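Local coordinates for glycoside hydrolase family protein (Novosphingobium sp. PP1Y, PDB 6Q2F), which probably hydrolyses alpha-L-rhamnosides, releasing L-rhamnose from glycosylated compounds, at residues R54-W59 / M78-G84; D218-L222 / L373-A377; V269-S273 / A321-A325; Y445-T450 / V507-W512; D716-S721 / P933-K937. One frame throughout, in Å; residues are numbered along the deposited sequence.

In the fold
Contact 1 (54-59/78-84) lies in the first beta-alpha-beta unit of the (beta/alpha)8-type barrel, and contact 5 (716-721/933-937), the last along the chain, backs onto it: centres are about 14 Å apart, with P55 packed on I718 and R54 on A719 of helix 712-726. On the opposite side of the chain's centre, contacts 2 and 3 share one antiparallel sheet, about 9 Å apart between centres; contact 3 is nested in the loop that contact 2 closes, and R272 and S273 bond to H374 and S375. Contact 4 follows along the chain, about 31 Å from contact 2 and about 38 Å from contact 1 between centres. It ties strand 436-447 to the barrel loop after strand 497-502, thus joining inserted beta structure to the barrel.

Contact 1 (R54-W59 / M78-G84); sequences RPRVWW and MKRVGIG
G84, M78 and I83 have the most surface covered in this interface, in which the end of helix 68-81 runs back against the start of strand 56-62. At the helix terminus G82 adopts positive phi (85/24), and G82 N to K79 O (3.1 Å) and I83 N to M78 O (2.8 Å) make a Schellman motif. G84 CA lies 4.6 Å from R54 CA; G84 N donates to P55 O at 2.7 Å, and a side chain here would clash with R54 O and R56 NH1. I83, extended (-79/141), sets CD1 3.7 Å from V57 CG1. M78, a selenomethionine in the mtt rotamer, places CE 3.7 Å from V57 CG2 and 3.9 Å from the centroid of the W59 five-membered ring, a CH-pi contact over its face; SE follows at 5.4 Å as a Met-aromatic contact. R54 NH1 donates to G82 O (3.1 Å), where a CB on G82 would clash with NH1. W59 NE1 bonds to D74 of the same helix. Such packing belongs to the beta-alpha-beta crossover joining parallel strands 56-62 and 85-91 of a (beta/alpha)8-type barrel.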
# COMPACT_ATOMS: atom_id res chain seq x y z
N ARG A 54 -7.73 11.72 17.19
CA ARG A 54 -7.11 12.82 16.48
C ARG A 54 -6.04 12.30 15.52
O ARG A 54 -5.32 11.36 15.85
CB ARG A 54 -6.52 13.81 17.48
CG ARG A 54 -7.62 14.45 18.30
CD ARG A 54 -7.14 15.44 19.35
NE ARG A 54 -8.33 16.13 19.86
CZ ARG A 54 -9.02 17.02 19.14
NH1 ARG A 54 -8.63 17.33 17.90
NH2 ARG A 54 -10.11 17.59 19.66
N PRO A 55 -5.93 12.87 14.32
CA PRO A 55 -5.01 12.30 13.34
C PRO A 55 -3.57 12.55 13.73
O PRO A 55 -3.24 13.46 14.51
CB PRO A 55 -5.37 13.04 12.05
CG PRO A 55 -5.75 14.40 12.53
CD PRO A 55 -6.53 14.12 13.83
N ARG A 56 -2.70 11.72 13.17
CA ARG A 56 -1.27 11.86 13.33
C ARG A 56 -0.69 12.53 12.09
O ARG A 56 -1.36 12.68 11.07
CB ARG A 56 -0.63 10.48 13.55
CG ARG A 56 -0.71 9.91 14.96
CD ARG A 56 -2.13 9.67 15.50
NE ARG A 56 -2.02 8.99 16.79
CZ ARG A 56 -2.87 9.09 17.80
NH1 ARG A 56 -3.96 9.86 17.69
NH2 ARG A 56 -2.63 8.40 18.92
N VAL A 57 0.58 12.93 12.18
CA VAL A 57 1.31 13.39 11.01
C VAL A 57 2.67 12.69 10.95
O VAL A 57 3.25 12.32 11.96
CB VAL A 57 1.51 14.92 10.99
CG1 VAL A 57 0.16 15.63 11.09
CG2 VAL A 57 2.46 15.34 12.09
N TRP A 58 3.16 12.50 9.73
CA TRP A 58 4.56 12.20 9.55
C TRP A 58 5.36 13.49 9.70
O TRP A 58 4.89 14.58 9.34
CB TRP A 58 4.80 11.54 8.19
CG TRP A 58 4.48 10.07 8.21
CD1 TRP A 58 3.91 9.38 9.24
CD2 TRP A 58 4.77 9.11 7.19
NE1 TRP A 58 3.80 8.05 8.92
CE2 TRP A 58 4.33 7.85 7.67
CE3 TRP A 58 5.38 9.17 5.93
CZ2 TRP A 58 4.45 6.69 6.92
CZ3 TRP A 58 5.50 8.01 5.19
CH2 TRP A 58 5.05 6.78 5.69
N TRP A 59 6.56 13.36 10.25
CA TRP A 59 7.33 14.53 10.71
C TRP A 59 8.80 14.32 10.33
O TRP A 59 9.62 13.90 11.15
CB TRP A 59 7.13 14.71 12.21
CG TRP A 59 7.75 15.92 12.84
CD1 TRP A 59 7.58 17.24 12.47
CD2 TRP A 59 8.53 15.93 14.03
NE1 TRP A 59 8.26 18.05 13.35
CE2 TRP A 59 8.85 17.27 14.31
CE3 TRP A 59 9.01 14.93 14.87
CZ2 TRP A 59 9.63 17.64 15.40
CZ3 TRP A 59 9.80 15.29 15.95
CH2 TRP A 59 10.09 16.63 16.21
N MSE A 78 1.07 21.74 16.58
CA MSE A 78 0.27 20.52 16.46
C MSE A 78 -0.79 20.45 17.54
O MSE A 78 -1.91 20.02 17.29
CB MSE A 78 1.15 19.28 16.54
CG MSE A 78 2.03 19.05 15.33
SE MSE A 78 3.28 17.52 15.60
CE MSE A 78 4.43 17.78 14.05
N LYS A 79 -0.43 20.87 18.75
CA LYS A 79 -1.44 20.96 19.81
C LYS A 79 -2.50 21.99 19.46
O LYS A 79 -3.70 21.69 19.56
CB LYS A 79 -0.80 21.29 21.16
CG LYS A 79 -0.01 20.14 21.72
CD LYS A 79 -0.88 18.88 21.80
CE LYS A 79 -1.97 19.02 22.84
NZ LYS A 79 -2.56 17.67 23.09
N ARG A 80 -2.10 23.20 19.04
CA ARG A 80 -3.09 24.24 18.71
C ARG A 80 -4.10 23.73 17.70
O ARG A 80 -5.30 24.01 17.79
CB ARG A 80 -2.41 25.50 18.14
CG ARG A 80 -1.76 26.41 19.15
CD ARG A 80 -1.55 27.84 18.57
NE ARG A 80 -0.62 27.92 17.45
CZ ARG A 80 0.68 27.69 17.55
NH1 ARG A 80 1.21 27.35 18.72
NH2 ARG A 80 1.47 27.81 16.48
N VAL A 81 -3.62 22.95 16.73
CA VAL A 81 -4.40 22.55 15.57
C VAL A 81 -5.11 21.20 15.78
O VAL A 81 -5.85 20.75 14.91
CB VAL A 81 -3.52 22.45 14.31
CG1 VAL A 81 -2.96 23.82 13.94
CG2 VAL A 81 -2.40 21.45 14.52
N GLY A 82 -4.91 20.56 16.93
CA GLY A 82 -5.61 19.35 17.30
C GLY A 82 -5.02 18.05 16.78
O GLY A 82 -5.75 17.06 16.66
N ILE A 83 -3.74 18.02 16.47
CA ILE A 83 -3.09 16.81 15.97
C ILE A 83 -2.80 15.91 17.16
O ILE A 83 -2.49 16.39 18.25
CB ILE A 83 -1.82 17.19 15.20
CG1 ILE A 83 -2.18 17.60 13.77
CG2 ILE A 83 -0.76 16.05 15.23
CD1 ILE A 83 -1.11 18.43 13.10
N GLY A 84 -2.97 14.60 16.98
CA GLY A 84 -2.86 13.68 18.09
C GLY A 84 -1.50 13.01 18.23
O GLY A 84 -1.22 12.37 19.25

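Contact 2 (D218-L222 / L373-A377); sequences DIASL and LHSDA
The irregular 218-222 segment runs nearly antiparallel to 373-377, the CA 219 to 222 and CA 373 to 376 directions being 167° apart, yet the closest CA atoms, of A220 and S375, stay 6.6 Å apart, too far for sheet pairing. L373 and H374 finish strand 366-374 in extended form; at S375 the chain breaks out of it (-68/-37), its CB directed toward the loop.

A single hydrogen bond joins the two segments. S375 OG, at chi1 -37°, donates to A220 O at 2.7 Å; a short hydroxyl side chain suits the place, since it spans the gap between backbones too far apart to bond directly.

The remaining contacts are van der Waals. I219 and L222, both in the mt rotamer and both directed toward the other segment, lie on either side of that bond. I219 CG2 rests 3.4 Å from S375 CB, while its CD1 lies 3.5 Å from D376 OD2. L222 packs CD1 at 3.4 Å from L373 O and 4.4 Å from L373 CB, and its CG lies 3.5 Å from S375 OG, beside the hydrogen bond. L222 also touches V269, and L373 turns to L263 and Y265 of the facing sheet. The loop thus covers the end of a strand in an antiparallel beta-sandwich, whose strand orders recur in the C-terminal galactose-binding-like domain, consistent with a related jelly-roll fold.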
# COMPACT_ATOMS: atom_id res chain seq x y z
N ASP A 218 22.41 -38.32 -20.73
CA ASP A 218 23.37 -37.78 -21.69
C ASP A 218 22.61 -37.04 -22.78
O ASP A 218 21.67 -37.56 -23.37
CB ASP A 218 24.21 -38.91 -22.30
CG ASP A 218 25.18 -39.52 -21.31
OD1 ASP A 218 25.77 -38.77 -20.51
OD2 ASP A 218 25.36 -40.76 -21.33
N ILE A 219 23.01 -35.80 -23.02
CA ILE A 219 22.25 -34.89 -23.86
C ILE A 219 23.12 -34.49 -25.04
O ILE A 219 24.35 -34.41 -24.94
CB ILE A 219 21.76 -33.66 -23.06
CG1 ILE A 219 20.75 -34.08 -21.99
CG2 ILE A 219 21.17 -32.57 -23.95
CD1 ILE A 219 20.42 -32.98 -20.99
N ALA A 220 22.47 -34.28 -26.19
CA ALA A 220 23.14 -33.80 -27.39
C ALA A 220 23.72 -32.41 -27.16
O ALA A 220 22.98 -31.43 -27.06
CB ALA A 220 22.17 -33.78 -28.58
N SER A 221 25.04 -32.32 -27.07
CA SER A 221 25.67 -31.01 -26.91
C SER A 221 25.46 -30.18 -28.17
O SER A 221 25.28 -30.71 -29.27
CB SER A 221 27.15 -31.15 -26.60
OG SER A 221 27.73 -29.88 -26.37
N LEU A 222 25.46 -28.86 -28.00
CA LEU A 222 25.09 -28.05 -29.14
C LEU A 222 26.29 -27.30 -29.70
O LEU A 222 27.10 -26.76 -28.94
CB LEU A 222 24.00 -27.03 -28.76
CG LEU A 222 22.65 -27.61 -28.36
CD1 LEU A 222 21.73 -26.52 -27.88
CD2 LEU A 222 22.02 -28.34 -29.53
N LEU A 373 20.72 -21.58 -25.76
CA LEU A 373 19.73 -22.56 -26.17
C LEU A 373 20.06 -23.91 -25.53
O LEU A 373 21.23 -24.29 -25.42
CB LEU A 373 19.67 -22.69 -27.69
CG LEU A 373 19.50 -21.38 -28.47
CD1 LEU A 373 19.39 -21.63 -29.96
CD2 LEU A 373 18.29 -20.60 -27.97
N HIS A 374 19.02 -24.64 -25.13
CA HIS A 374 19.17 -25.91 -24.42
C HIS A 374 18.48 -27.03 -25.19
O HIS A 374 17.35 -26.87 -25.66
CB HIS A 374 18.57 -25.82 -23.01
CG HIS A 374 19.25 -24.82 -22.13
ND1 HIS A 374 20.41 -25.10 -21.45
CD2 HIS A 374 18.93 -23.55 -21.81
CE1 HIS A 374 20.78 -24.05 -20.75
NE2 HIS A 374 19.89 -23.09 -20.95
N SER A 375 19.17 -28.17 -25.31
CA SER A 375 18.53 -29.36 -25.87
C SER A 375 17.44 -29.89 -24.94
O SER A 375 16.41 -30.37 -25.39
CB SER A 375 19.56 -30.46 -26.12
OG SER A 375 20.79 -29.94 -26.58
N ASP A 376 17.67 -29.81 -23.63
CA ASP A 376 16.76 -30.40 -22.66
C ASP A 376 15.68 -29.41 -22.24
O ASP A 376 15.76 -28.20 -22.47
CB ASP A 376 17.53 -30.91 -21.43
CG ASP A 376 18.56 -29.91 -20.93
OD1 ASP A 376 18.97 -29.02 -21.71
OD2 ASP A 376 18.97 -30.02 -19.75
N ALA A 377 14.64 -29.96 -21.62
CA ALA A 377 13.56 -29.16 -21.07
C ALA A 377 13.94 -28.67 -19.68
O ALA A 377 14.32 -29.47 -18.82
CB ALA A 377 12.27 -29.98 -21.01

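Contact 3 (V269-S273 / A321-A325); sequences VTVRS and APVEA
An antiparallel pair at the edge of a four-stranded sheet, one layer of a beta-sandwich, is formed by 269-273 and 321-325. The short axes approach to 4.4 Å and their directions are 147° apart, antiparallel with the usual twist. V269 with A325 and V271 with V323 are hydrogen-bonded pairs (CA-CA 5.5 and 5.2 Å); between them T270 and E324 form a non-hydrogen-bonded pair, T270 CA lying 4.4 Å from E324 CA. Four backbone bonds hold the register: V269 N to A325 O 2.8 Å, A325 N to V269 O 3.2 Å, V271 N to V323 O 2.9 Å and V323 N to V271 O 3.0 Å. CA-H...O contacts add to them, T270 CA lying 3.2 Å from V323 O and E324 CA 3.3 Å from V269 O.

V269, V271, V323 and A325 share one face, where branched or small apolar side chains suit burial. The other, more exposed face carries the polar T270 and E324, with T270 CG2 3.9 Å from E324 CD. P322 stands opposite R272, and R272 lays one face of its guanidinium over the proline ring (NE to CG 3.4 Å) while NH1 bonds to S375 O.

R272 and S273 both face H374, a classic beta bulge in strand 268-277, on the side paired with strand 366-374. Strand 316-325 forms the sheet's edge, and F328 of strand 327-331 in the opposing sheet packs beneath V269, V271 and V323.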
# COMPACT_ATOMS: atom_id res chain seq x y z
N VAL A 269 19.08 -28.10 -35.33
CA VAL A 269 19.25 -28.51 -33.95
C VAL A 269 17.89 -28.48 -33.28
O VAL A 269 17.02 -27.67 -33.62
CB VAL A 269 20.25 -27.62 -33.18
CG1 VAL A 269 21.66 -28.08 -33.44
CG2 VAL A 269 20.09 -26.16 -33.59
N THR A 270 17.69 -29.39 -32.33
CA THR A 270 16.44 -29.51 -31.59
C THR A 270 16.58 -28.75 -30.28
O THR A 270 17.39 -29.11 -29.42
CB THR A 270 16.09 -30.98 -31.36
OG1 THR A 270 17.04 -31.55 -30.46
CG2 THR A 270 16.16 -31.73 -32.68
N VAL A 271 15.79 -27.69 -30.13
CA VAL A 271 15.84 -26.80 -28.97
C VAL A 271 14.57 -26.98 -28.15
O VAL A 271 13.48 -27.10 -28.72
CB VAL A 271 16.01 -25.33 -29.40
CG1 VAL A 271 15.96 -24.41 -28.19
CG2 VAL A 271 17.32 -25.16 -30.14
N ARG A 272 14.73 -27.02 -26.84
CA ARG A 272 13.62 -27.14 -25.92
C ARG A 272 13.50 -25.98 -24.94
O ARG A 272 12.46 -25.75 -24.40
CB ARG A 272 13.69 -28.44 -25.17
CG ARG A 272 13.14 -29.59 -25.96
CD ARG A 272 13.45 -30.89 -25.28
NE ARG A 272 13.15 -32.01 -26.13
CZ ARG A 272 13.95 -32.43 -27.10
NH1 ARG A 272 15.09 -31.82 -27.33
NH2 ARG A 272 13.61 -33.46 -27.84
N SER A 273 14.60 -25.28 -24.69
CA SER A 273 14.56 -24.17 -23.76
C SER A 273 15.62 -23.14 -24.08
O SER A 273 16.65 -23.44 -24.68
CB SER A 273 14.73 -24.66 -22.33
OG SER A 273 13.69 -25.57 -21.97
N ALA A 321 7.78 -27.01 -26.34
CA ALA A 321 7.85 -28.19 -27.19
C ALA A 321 9.00 -28.04 -28.17
O ALA A 321 9.26 -26.94 -28.66
CB ALA A 321 6.53 -28.39 -27.93
N PRO A 322 9.71 -29.13 -28.50
CA PRO A 322 10.96 -29.00 -29.27
C PRO A 322 10.77 -28.31 -30.61
O PRO A 322 9.68 -28.28 -31.18
CB PRO A 322 11.41 -30.45 -29.46
CG PRO A 322 10.72 -31.22 -28.39
CD PRO A 322 9.40 -30.53 -28.17
N VAL A 323 11.86 -27.74 -31.11
CA VAL A 323 11.89 -27.05 -32.39
C VAL A 323 13.14 -27.48 -33.15
O VAL A 323 14.25 -27.42 -32.61
CB VAL A 323 11.88 -25.52 -32.20
CG1 VAL A 323 12.12 -24.83 -33.53
CG2 VAL A 323 10.58 -25.08 -31.57
N GLU A 324 13.00 -27.87 -34.41
CA GLU A 324 14.17 -28.23 -35.19
C GLU A 324 14.37 -27.14 -36.21
O GLU A 324 13.53 -26.89 -37.04
CB GLU A 324 13.99 -29.59 -35.82
CG GLU A 324 15.18 -30.02 -36.64
CD GLU A 324 15.47 -31.49 -36.53
OE1 GLU A 324 14.56 -32.27 -36.25
OE2 GLU A 324 16.63 -31.86 -36.72
N ALA A 325 15.50 -26.48 -36.12
CA ALA A 325 15.85 -25.38 -37.00
C ALA A 325 17.36 -25.19 -36.96
O ALA A 325 18.04 -25.65 -36.04
CB ALA A 325 15.13 -24.08 -36.61

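Contact 4 (Y445-T450 / V507-W512); sequences YSLLGT and VGEANW
Two backbones pass in opposite directions here, 173° apart end to end, but too widely spaced for a sheet: CA distances are 7.0 Å for Y445 and W512, 7.0 Å for L448 and A510, and 6.0 Å for T450 and V507. Residues 445-447 are extended; at L448 (-71/-38) and G449 (85/0) the chain turns, the positive phi suiting glycine. G508 (87/-172) gives the irregular 507-512 loop a similar freedom, and a CB there would crowd L448 and T450.

Side chains fill the gap. T450 OG1 (chi1 p) donates to V507 O at 2.8 Å. L448, with chi1 -108° and chi2 62°, drops CD2 onto the loop backbone, 3.5 Å from both V507 O and E509 N, and 4.1 Å from A510 CB, where a small methyl leaves room. At the other end the rings of Y445 (p) and W512 (t) lie nearly parallel (22°) but slid apart, the five-membered ring centroid 5.2 Å from the tyrosine centroid, with Y445 CD2 3.5 Å from W512 CD1.

The loop follows barrel strand 497-502 and the sodium ligands D503 and S504; V507's side chain is about 12 Å from the ion. Both aromatics also touch V209 of strand 206-217, while W512 meets Y553 of helix 543-575 and L448 meets K152 of strand 151-160.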
# COMPACT_ATOMS: atom_id res chain seq x y z
N TYR A 445 24.47 -19.73 -0.71
CA TYR A 445 23.77 -18.46 -0.76
C TYR A 445 24.77 -17.32 -0.74
O TYR A 445 25.94 -17.48 -0.37
CB TYR A 445 22.75 -18.31 0.39
CG TYR A 445 23.36 -18.13 1.77
CD1 TYR A 445 23.82 -16.88 2.20
CD2 TYR A 445 23.45 -19.21 2.65
CE1 TYR A 445 24.37 -16.72 3.47
CE2 TYR A 445 23.98 -19.06 3.92
CZ TYR A 445 24.45 -17.82 4.32
OH TYR A 445 24.99 -17.67 5.58
N SER A 446 24.29 -16.16 -1.16
CA SER A 446 25.07 -14.94 -1.12
C SER A 446 24.10 -13.78 -0.90
O SER A 446 22.89 -13.97 -0.86
CB SER A 446 25.91 -14.79 -2.38
OG SER A 446 25.09 -14.58 -3.50
N LEU A 447 24.65 -12.58 -0.76
CA LEU A 447 23.87 -11.42 -0.34
C LEU A 447 23.19 -10.72 -1.52
O LEU A 447 23.73 -10.65 -2.63
CB LEU A 447 24.77 -10.44 0.40
CG LEU A 447 25.40 -11.01 1.67
CD1 LEU A 447 26.07 -9.90 2.44
CD2 LEU A 447 24.33 -11.73 2.52
N LEU A 448 22.00 -10.19 -1.24
CA LEU A 448 21.38 -9.21 -2.14
C LEU A 448 22.10 -7.87 -2.08
O LEU A 448 22.22 -7.17 -3.09
CB LEU A 448 19.92 -8.99 -1.75
CG LEU A 448 18.82 -9.54 -2.64
CD1 LEU A 448 18.94 -11.05 -2.69
CD2 LEU A 448 17.46 -9.11 -2.07
N GLY A 449 22.56 -7.48 -0.89
CA GLY A 449 23.19 -6.20 -0.66
C GLY A 449 22.27 -5.04 -0.40
O GLY A 449 22.76 -3.92 -0.20
N THR A 450 20.95 -5.24 -0.38
CA THR A 450 20.08 -4.10 -0.21
C THR A 450 20.17 -3.55 1.21
O THR A 450 20.49 -4.25 2.17
CB THR A 450 18.62 -4.44 -0.55
OG1 THR A 450 18.23 -5.60 0.16
CG2 THR A 450 18.50 -4.69 -2.06
N VAL A 507 12.73 -4.31 -0.58
CA VAL A 507 14.10 -4.65 -0.23
C VAL A 507 14.71 -5.62 -1.23
O VAL A 507 15.74 -6.24 -0.96
CB VAL A 507 14.17 -5.23 1.20
CG1 VAL A 507 13.76 -4.17 2.22
CG2 VAL A 507 13.30 -6.51 1.33
N GLY A 508 14.09 -5.75 -2.41
CA GLY A 508 14.60 -6.69 -3.40
C GLY A 508 14.04 -8.08 -3.21
O GLY A 508 13.15 -8.32 -2.38
N GLU A 509 14.57 -9.04 -3.98
CA GLU A 509 13.97 -10.37 -4.08
C GLU A 509 14.91 -11.39 -3.44
O GLU A 509 15.84 -11.87 -4.08
CB GLU A 509 13.69 -10.73 -5.54
CG GLU A 509 12.87 -9.67 -6.32
CD GLU A 509 11.65 -9.19 -5.53
OE1 GLU A 509 11.02 -10.03 -4.86
OE2 GLU A 509 11.36 -7.98 -5.58
N ALA A 510 14.64 -11.72 -2.18
CA ALA A 510 15.41 -12.71 -1.45
C ALA A 510 14.66 -14.04 -1.41
O ALA A 510 13.43 -14.07 -1.31
CB ALA A 510 15.69 -12.22 -0.03
N ASN A 511 15.40 -15.14 -1.50
CA ASN A 511 14.71 -16.43 -1.56
C ASN A 511 15.48 -17.53 -0.84
O ASN A 511 15.33 -18.71 -1.18
CB ASN A 511 14.45 -16.86 -3.01
CG ASN A 511 15.74 -17.23 -3.76
OD1 ASN A 511 16.85 -17.08 -3.26
ND2 ASN A 511 15.57 -17.71 -4.99
N TRP A 512 16.34 -17.18 0.12
CA TRP A 512 16.97 -18.18 0.96
C TRP A 512 17.11 -17.64 2.37
O TRP A 512 17.28 -16.44 2.60
CB TRP A 512 18.37 -18.62 0.44
CG TRP A 512 18.98 -19.63 1.37
CD1 TRP A 512 19.94 -19.40 2.30
CD2 TRP A 512 18.59 -21.00 1.51
NE1 TRP A 512 20.21 -20.56 2.99
CE2 TRP A 512 19.39 -21.55 2.53
CE3 TRP A 512 17.67 -21.82 0.86
CZ2 TRP A 512 19.30 -22.89 2.91
CZ3 TRP A 512 17.56 -23.15 1.25
CH2 TRP A 512 18.38 -23.67 2.26

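Contact 5 (D716-S721 / P933-K937); sequences DYIARS and PETGK
P933 leads the second segment and meets the helix most fully, its CA 4.9 Å from that of Y717. Its compact ring fits between side chains: CG is 3.6 Å from Y717 CE2, CB 3.3 Å from S721 OG and 4.0 Å from R720 CB. P933 O accepts from R720 NH1 at 3.2 Å and takes a CA-H...O contact from Y717 CA (3.6 Å). Helical bonds run R720 N to D716 O (2.7 Å) and S721 N to Y717 O (3.0 Å); S721 OG also bonds to Y717 O (2.9 Å). Like P933 (-71/-19), E934 is helical (-58/-38); its OE2 lies 3.8 Å from Y717 CE2 and bonds to H1072, while Y717 OH turns to D665. These residues form the tight connection of a beta hairpin, between strands 926-932 and 937-946. T935 C then lies over the guanidinium of the extended R720 side chain, 3.5 Å from NH1. G936 (77/18) sets CA 3.3 Å from R720 NE, which bonds to F46 O; any CB would clash there. At K937 the backbone N donates to T935 OG1 (3.3 Å), an ST turn.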
# COMPACT_ATOMS: atom_id res chain seq x y z
N ASP A 716 -10.26 19.01 13.17
CA ASP A 716 -11.44 18.58 13.93
C ASP A 716 -12.37 17.74 13.06
O ASP A 716 -13.00 16.79 13.53
CB ASP A 716 -12.20 19.80 14.46
CG ASP A 716 -11.59 20.39 15.72
OD1 ASP A 716 -10.86 19.70 16.44
OD2 ASP A 716 -11.90 21.56 16.00
N TYR A 717 -12.50 18.11 11.79
CA TYR A 717 -13.31 17.32 10.87
C TYR A 717 -12.76 15.91 10.74
O TYR A 717 -13.53 14.93 10.78
CB TYR A 717 -13.34 18.03 9.51
CG TYR A 717 -13.94 17.22 8.39
CD1 TYR A 717 -13.16 16.33 7.64
CD2 TYR A 717 -15.29 17.33 8.08
CE1 TYR A 717 -13.72 15.61 6.60
CE2 TYR A 717 -15.84 16.62 7.05
CZ TYR A 717 -15.06 15.76 6.32
OH TYR A 717 -15.64 15.07 5.29
N ILE A 718 -11.44 15.79 10.63
CA ILE A 718 -10.82 14.48 10.56
C ILE A 718 -10.96 13.74 11.88
O ILE A 718 -11.26 12.54 11.91
CB ILE A 718 -9.34 14.63 10.16
CG1 ILE A 718 -9.24 15.24 8.75
CG2 ILE A 718 -8.62 13.27 10.27
CD1 ILE A 718 -7.82 15.74 8.38
N ALA A 719 -10.76 14.45 13.00
CA ALA A 719 -10.87 13.80 14.31
C ALA A 719 -12.30 13.36 14.60
O ALA A 719 -12.52 12.31 15.21
CB ALA A 719 -10.39 14.75 15.41
N ARG A 720 -13.30 14.16 14.20
CA ARG A 720 -14.68 13.77 14.47
C ARG A 720 -15.08 12.59 13.61
O ARG A 720 -15.79 11.69 14.07
CB ARG A 720 -15.64 14.94 14.22
CG ARG A 720 -15.48 16.04 15.20
CD ARG A 720 -16.60 17.06 15.10
NE ARG A 720 -16.45 18.08 16.12
CZ ARG A 720 -16.15 19.34 15.86
NH1 ARG A 720 -15.98 19.72 14.60
NH2 ARG A 720 -16.02 20.21 16.84
N SER A 721 -14.67 12.59 12.35
CA SER A 721 -14.98 11.48 11.48
C SER A 721 -14.31 10.21 11.98
O SER A 721 -14.93 9.14 12.01
CB SER A 721 -14.52 11.81 10.06
OG SER A 721 -15.25 12.91 9.56
N PRO A 933 -19.49 16.18 10.84
CA PRO A 933 -18.13 16.33 11.40
C PRO A 933 -17.56 17.74 11.26
O PRO A 933 -16.61 18.06 11.99
CB PRO A 933 -17.30 15.30 10.62
CG PRO A 933 -18.09 15.03 9.36
CD PRO A 933 -19.55 15.16 9.77
N GLU A 934 -18.10 18.57 10.35
CA GLU A 934 -17.64 19.96 10.27
C GLU A 934 -17.84 20.67 11.59
O GLU A 934 -17.01 21.50 11.99
CB GLU A 934 -18.39 20.73 9.17
CG GLU A 934 -18.01 20.40 7.73
CD GLU A 934 -18.72 19.16 7.21
OE1 GLU A 934 -19.29 18.42 8.03
OE2 GLU A 934 -18.69 18.93 5.98
N THR A 935 -18.94 20.39 12.28
CA THR A 935 -19.37 21.18 13.41
C THR A 935 -19.45 20.41 14.71
O THR A 935 -19.46 21.03 15.77
CB THR A 935 -20.76 21.78 13.14
OG1 THR A 935 -21.69 20.72 12.92
CG2 THR A 935 -20.74 22.70 11.91
N GLY A 936 -19.55 19.08 14.66
CA GLY A 936 -19.75 18.32 15.87
C GLY A 936 -21.16 18.37 16.39
O GLY A 936 -21.39 18.06 17.56
N LYS A 937 -22.11 18.76 15.54
CA LYS A 937 -23.51 18.88 15.91
C LYS A 937 -24.33 17.81 15.20
O LYS A 937 -23.95 17.30 14.14
CB LYS A 937 -24.06 20.27 15.57
CG LYS A 937 -23.52 21.39 16.44
CD LYS A 937 -23.54 22.75 15.70
CE LYS A 937 -24.79 22.93 14.83
NZ LYS A 937 -24.61 23.98 13.75